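PDB 1WOQ: inorganic polyphosphate/ATP-glucomannokinase, which phosphorylates glucose and mannose, using inorganic polyphosphate or ATP as the phosphoryl donor. Local coordinates for residues G16-I19 with I24-G27; S155-D160 with F211-E216. All blocks are in the same frame, centred on the assembly; numbering follows the deposited sequence.

Interaction 1. Residues G16-I19 with I24-G27; sequences GIDI and IKGG. With PO4 (phosphate ion), chain E.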
loop_
_atom_site.group_PDB
_atom_site.type_symbol
_atom_site.label_atom_id
_atom_site.label_comp_id
_atom_site.label_asym_id
_atom_site.label_seq_id
_atom_site.Cartn_x
_atom_site.Cartn_y
_atom_site.Cartn_z
ATOM N N GLY A 16 7.121 -10.749 -2.765
ATOM C CA GLY A 16 6.279 -9.570 -2.867
ATOM C C GLY A 16 7.201 -8.365 -2.844
ATOM O O GLY A 16 8.162 -8.342 -2.077
ATOM N N ILE A 17 6.920 -7.368 -3.681
ATOM C CA ILE A 17 7.743 -6.163 -3.763
ATOM C C ILE A 17 6.864 -4.937 -3.533
ATOM O O ILE A 17 5.787 -4.830 -4.112
ATOM C CB ILE A 17 8.408 -6.044 -5.162
ATOM C CG1 ILE A 17 9.244 -7.294 -5.456
ATOM C CG2 ILE A 17 9.293 -4.798 -5.224
ATOM C CD1 ILE A 17 10.453 -7.462 -4.550
ATOM N N ASP A 18 7.329 -4.011 -2.697
ATOM C CA ASP A 18 6.572 -2.799 -2.394
ATOM C C ASP A 18 7.364 -1.575 -2.860
ATOM O O ASP A 18 8.447 -1.290 -2.347
ATOM C CB ASP A 18 6.298 -2.748 -0.880
ATOM C CG ASP A 18 5.333 -1.639 -0.478
ATOM O OD1 ASP A 18 4.448 -1.265 -1.272
ATOM O OD2 ASP A 18 5.449 -1.152 0.664
ATOM N N ILE A 19 6.828 -0.872 -3.854
ATOM C CA ILE A 19 7.486 0.314 -4.392
ATOM C C ILE A 19 6.994 1.549 -3.648
ATOM O O ILE A 19 5.826 1.930 -3.756
ATOM C CB ILE A 19 7.200 0.481 -5.900
ATOM C CG1 ILE A 19 7.765 -0.717 -6.671
ATOM C CG2 ILE A 19 7.814 1.786 -6.405
ATOM C CD1 ILE A 19 7.425 -0.726 -8.153
ATOM N N ILE A 24 12.363 0.812 -2.080
ATOM C CA ILE A 24 11.765 -0.297 -2.812
ATOM C C ILE A 24 12.215 -1.519 -2.036
ATOM O O ILE A 24 13.397 -1.864 -2.024
ATOM C CB ILE A 24 12.281 -0.366 -4.255
ATOM C CG1 ILE A 24 11.740 0.833 -5.039
ATOM C CG2 ILE A 24 11.864 -1.686 -4.903
ATOM C CD1 ILE A 24 12.175 0.870 -6.480
ATOM N N LYS A 25 11.270 -2.155 -1.361
ATOM C CA LYS A 25 11.585 -3.304 -0.537
ATOM C C LYS A 25 10.825 -4.552 -0.930
ATOM O O LYS A 25 9.764 -4.485 -1.550
ATOM C CB LYS A 25 11.300 -2.968 0.925
ATOM C CG LYS A 25 9.920 -2.387 1.152
ATOM C CD LYS A 25 9.722 -1.960 2.601
ATOM C CE LYS A 25 8.391 -1.246 2.773
ATOM N NZ LYS A 25 8.170 -0.794 4.175
ATOM N N GLY A 26 11.377 -5.697 -0.556
ATOM C CA GLY A 26 10.725 -6.946 -0.886
ATOM C C GLY A 26 10.957 -7.982 0.189
ATOM O O GLY A 26 11.803 -7.811 1.070
ATOM N N GLY A 27 10.197 -9.062 0.108
ATOM C CA GLY A 27 10.332 -10.130 1.073
ATOM C C GLY A 27 9.747 -11.401 0.506
ATOM O O GLY A 27 8.958 -11.361 -0.438
HETATM P P PO4 E . 10.164 2.147 3.455
HETATM O O1 PO4 E . 10.605 1.387 4.777
HETATM O O2 PO4 E . 10.564 3.603 3.352
HETATM O O3 PO4 E . 10.894 1.309 2.376
HETATM O O4 PO4 E . 8.665 1.905 3.420
#
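Lys25 leaves its strand with CG between the backbone N and the carbonyl carbon (chi1 51°) and is extended from there on. Asp18, across from it, has CG anti to the backbone N (chi1 -171°). The two side chains therefore run side by side on one face of the hairpin, with Asp18 OD2 3.6 Å from Lys25 CE. Asp18 OD2 and Lys25 NZ stay 4.5 Å apart, too far for a salt bridge. Lys25 NZ bonds at 2.8 Å to O4 of a phosphate ion, probably from the crystallisation liquor, weakly to its O1, and also to Asn248 O. Arg42 NE is also hydrogen-bonded to this phosphate, and Asp18 OD1 to Thr81 OG1. With an alanine here in place of Lys25, the phosphate would probably lose its bonds from NZ, and Asn248 O that donor. On the other face Ile17 CG2 meets Ile24 CG2 at 4.0 Å, and Ile17 CD1 lies 3.7 Å from Gly26 CA. Four backbone bonds join the strands, Asp18 N to Lys25 O being the shortest at 2.7 Å. This is the antiparallel hairpin that opens the ROK fold, whose turn in the actin-like ATPase clan typically faces the phosphates of the donor.

Interaction 2. Residues S155-D160 with F211-E216; sequences SAFIFD and FLFSPE
Phe157 and Phe213 make this contact by themselves, ring against ring. The aromatic interaction is a T-shaped (edge-to-face) stack. Phe157 supplies the edge and Phe213 the face. The ring planes stand at 89°, and the centroids are 5.0 Å apart. Phe157 leads with CE1, which sits over one face of Phe213, shifted from the middle toward the rim. Its closest atom there is Phe213 CE1, 3.6 Å from Phe157 CE1. Phe213 CD1 is nearly as close to Phe157 CE1, at 3.7 Å. Phe157 CZ follows behind and lies 3.9 Å from Phe213 CD1. In such a stack the slightly positive C-H edge of one ring meets the electron-rich face of the other.

The apolar packing is small, 89 Å² with both sides summed. Phe157 reaches across because its CG is anti to the backbone N (chi1 -162°), which swings the ring out to meet Phe213. Phe213 has CG anti to its carbonyl carbon (chi1 -68°), and its CB already points toward the strand.

Polar bonds play no part between the rings. Nearby, Ser155 OG and Asp160 OD1 tie strand 153-159 to its surroundings, through Ala167 O and Leu169 N for the first and Gly142 N for the second.

Phe157 lies on strand 153-159, between strands 143-149 and 162-164 of a mixed sheet, and its side chain also packs on Leu145, Val164 and Ala167. Phe213 lies in the last part of helix 195-213. Ser214 is the first residue to leave helical geometry, with positive phi, and the chain passes through Pro215 into strand 217-221 of the same sheet. The stack joins strand 153-159 to the last part of helix 195-213 at the protein surface.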
loop_
_atom_site.group_PDB
_atom_site.type_symbol
_atom_site.label_atom_id
_atom_site.label_comp_id
_atom_site.label_asym_id
_atom_site.label_seq_id
_atom_site.Cartn_x
_atom_site.Cartn_y
_atom_site.Cartn_z
ATOM N N SER A 155 -5.903 4.366 0.024
ATOM C CA SER A 155 -7.119 3.780 0.556
ATOM C C SER A 155 -7.427 2.449 -0.098
ATOM O O SER A 155 -7.402 2.328 -1.324
ATOM C CB SER A 155 -8.315 4.714 0.346
ATOM O OG SER A 155 -8.582 4.898 -1.037
ATOM N N ALA A 156 -7.713 1.452 0.733
ATOM C CA ALA A 156 -8.096 0.135 0.252
ATOM C C ALA A 156 -9.553 -0.018 0.674
ATOM O O ALA A 156 -9.876 0.098 1.860
ATOM C CB ALA A 156 -7.248 -0.951 0.910
ATOM N N PHE A 157 -10.425 -0.257 -0.295
ATOM C CA PHE A 157 -11.847 -0.427 -0.021
ATOM C C PHE A 157 -12.117 -1.928 0.063
ATOM O O PHE A 157 -12.032 -2.642 -0.936
ATOM C CB PHE A 157 -12.672 0.209 -1.148
ATOM C CG PHE A 157 -14.111 0.476 -0.783
ATOM C CD1 PHE A 157 -14.616 1.773 -0.817
ATOM C CD2 PHE A 157 -14.960 -0.567 -0.420
ATOM C CE1 PHE A 157 -15.953 2.031 -0.494
ATOM C CE2 PHE A 157 -16.295 -0.325 -0.094
ATOM C CZ PHE A 157 -16.794 0.977 -0.132
ATOM N N ILE A 158 -12.422 -2.400 1.267
ATOM C CA ILE A 158 -12.701 -3.812 1.501
ATOM C C ILE A 158 -14.189 -3.980 1.821
ATOM O O ILE A 158 -14.743 -3.210 2.601
ATOM C CB ILE A 158 -11.886 -4.354 2.710
ATOM C CG1 ILE A 158 -10.391 -4.075 2.519
ATOM C CG2 ILE A 158 -12.124 -5.855 2.876
ATOM C CD1 ILE A 158 -9.785 -4.732 1.291
ATOM N N PHE A 159 -14.832 -4.965 1.200
ATOM C CA PHE A 159 -16.243 -5.237 1.472
ATOM C C PHE A 159 -16.430 -6.738 1.639
ATOM O O PHE A 159 -16.158 -7.514 0.718
ATOM C CB PHE A 159 -17.148 -4.736 0.347
ATOM C CG PHE A 159 -18.612 -4.865 0.666
ATOM C CD1 PHE A 159 -19.186 -4.085 1.664
ATOM C CD2 PHE A 159 -19.405 -5.806 0.014
ATOM C CE1 PHE A 159 -20.526 -4.236 2.016
ATOM C CE2 PHE A 159 -20.749 -5.967 0.357
ATOM C CZ PHE A 159 -21.308 -5.180 1.361
ATOM N N ASP A 160 -16.900 -7.142 2.814
ATOM C CA ASP A 160 -17.094 -8.555 3.119
ATOM C C ASP A 160 -15.786 -9.312 2.906
ATOM O O ASP A 160 -15.775 -10.440 2.402
ATOM C CB ASP A 160 -18.203 -9.159 2.246
ATOM C CG ASP A 160 -19.598 -8.795 2.731
ATOM O OD1 ASP A 160 -19.729 -8.281 3.861
ATOM O OD2 ASP A 160 -20.570 -9.038 1.983
ATOM N N PHE A 211 -19.207 9.699 6.608
ATOM C CA PHE A 211 -20.514 10.075 6.075
ATOM C C PHE A 211 -20.693 9.479 4.679
ATOM O O PHE A 211 -21.786 9.050 4.307
ATOM C CB PHE A 211 -20.654 11.599 6.007
ATOM C CG PHE A 211 -21.999 12.061 5.508
ATOM C CD1 PHE A 211 -22.271 12.117 4.146
ATOM C CD2 PHE A 211 -23.006 12.401 6.405
ATOM C CE1 PHE A 211 -23.531 12.503 3.681
ATOM C CE2 PHE A 211 -24.267 12.789 5.951
ATOM C CZ PHE A 211 -24.529 12.838 4.585
ATOM N N LEU A 212 -19.611 9.444 3.911
ATOM C CA LEU A 212 -19.672 8.902 2.559
ATOM C C LEU A 212 -19.949 7.400 2.487
ATOM O O LEU A 212 -20.658 6.948 1.589
ATOM C CB LEU A 212 -18.363 9.194 1.807
ATOM C CG LEU A 212 -18.032 10.649 1.466
ATOM C CD1 LEU A 212 -16.667 10.723 0.783
ATOM C CD2 LEU A 212 -19.116 11.214 0.548
ATOM N N PHE A 213 -19.420 6.627 3.433
ATOM C CA PHE A 213 -19.578 5.174 3.365
ATOM C C PHE A 213 -20.050 4.395 4.590
ATOM O O PHE A 213 -20.212 3.178 4.503
ATOM C CB PHE A 213 -18.258 4.560 2.885
ATOM C CG PHE A 213 -17.921 4.894 1.467
ATOM C CD1 PHE A 213 -18.654 4.339 0.423
ATOM C CD2 PHE A 213 -16.902 5.791 1.175
ATOM C CE1 PHE A 213 -18.379 4.680 -0.899
ATOM C CE2 PHE A 213 -16.620 6.138 -0.145
ATOM C CZ PHE A 213 -17.362 5.579 -1.180
ATOM N N SER A 214 -20.260 5.069 5.720
ATOM C CA SER A 214 -20.704 4.385 6.941
ATOM C C SER A 214 -19.976 3.056 7.108
ATOM O O SER A 214 -20.596 1.990 7.177
ATOM C CB SER A 214 -22.215 4.135 6.891
ATOM O OG SER A 214 -22.929 5.360 6.930
ATOM N N PRO A 215 -18.642 3.101 7.190
ATOM C CA PRO A 215 -17.901 1.849 7.341
ATOM C C PRO A 215 -18.058 1.180 8.698
ATOM O O PRO A 215 -18.434 1.812 9.691
ATOM C CB PRO A 215 -16.459 2.268 7.061
ATOM C CG PRO A 215 -16.415 3.659 7.603
ATOM C CD PRO A 215 -17.730 4.259 7.143
ATOM N N GLU A 216 -17.771 -0.113 8.722
ATOM C CA GLU A 216 -17.839 -0.893 9.951
ATOM C C GLU A 216 -16.565 -0.630 10.749
ATOM O O GLU A 216 -16.554 -0.727 11.978
ATOM C CB GLU A 216 -17.911 -2.387 9.627
ATOM C CG GLU A 216 -19.114 -2.810 8.798
ATOM C CD GLU A 216 -20.429 -2.480 9.473
ATOM O OE1 GLU A 216 -20.546 -2.728 10.693
ATOM O OE2 GLU A 216 -21.344 -1.983 8.782
#

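How the interactions relate
Interaction 1 comes first along the chain and closes before interaction 2 opens. Their centres are 26 Å apart, on opposite sides of the chain's centre, and their nearest atoms are about 12 Å apart. They share no strand or helix. Residues 16-19 and 24-27 belong to the mixed sheet holding strands 14-19, 23-30 and 35-44. Residues 155-160 lie in the second mixed sheet, and 211-216 lead from helix 195-213 into it. Both sheets have strand order 3-2-1-4-5, consistent with the two halves of an actin-like kinase fold. The bound glucose is about 8 Å from the Asp18 side chain and about 11 Å from that of Phe157, consistent with a sugar site between the halves.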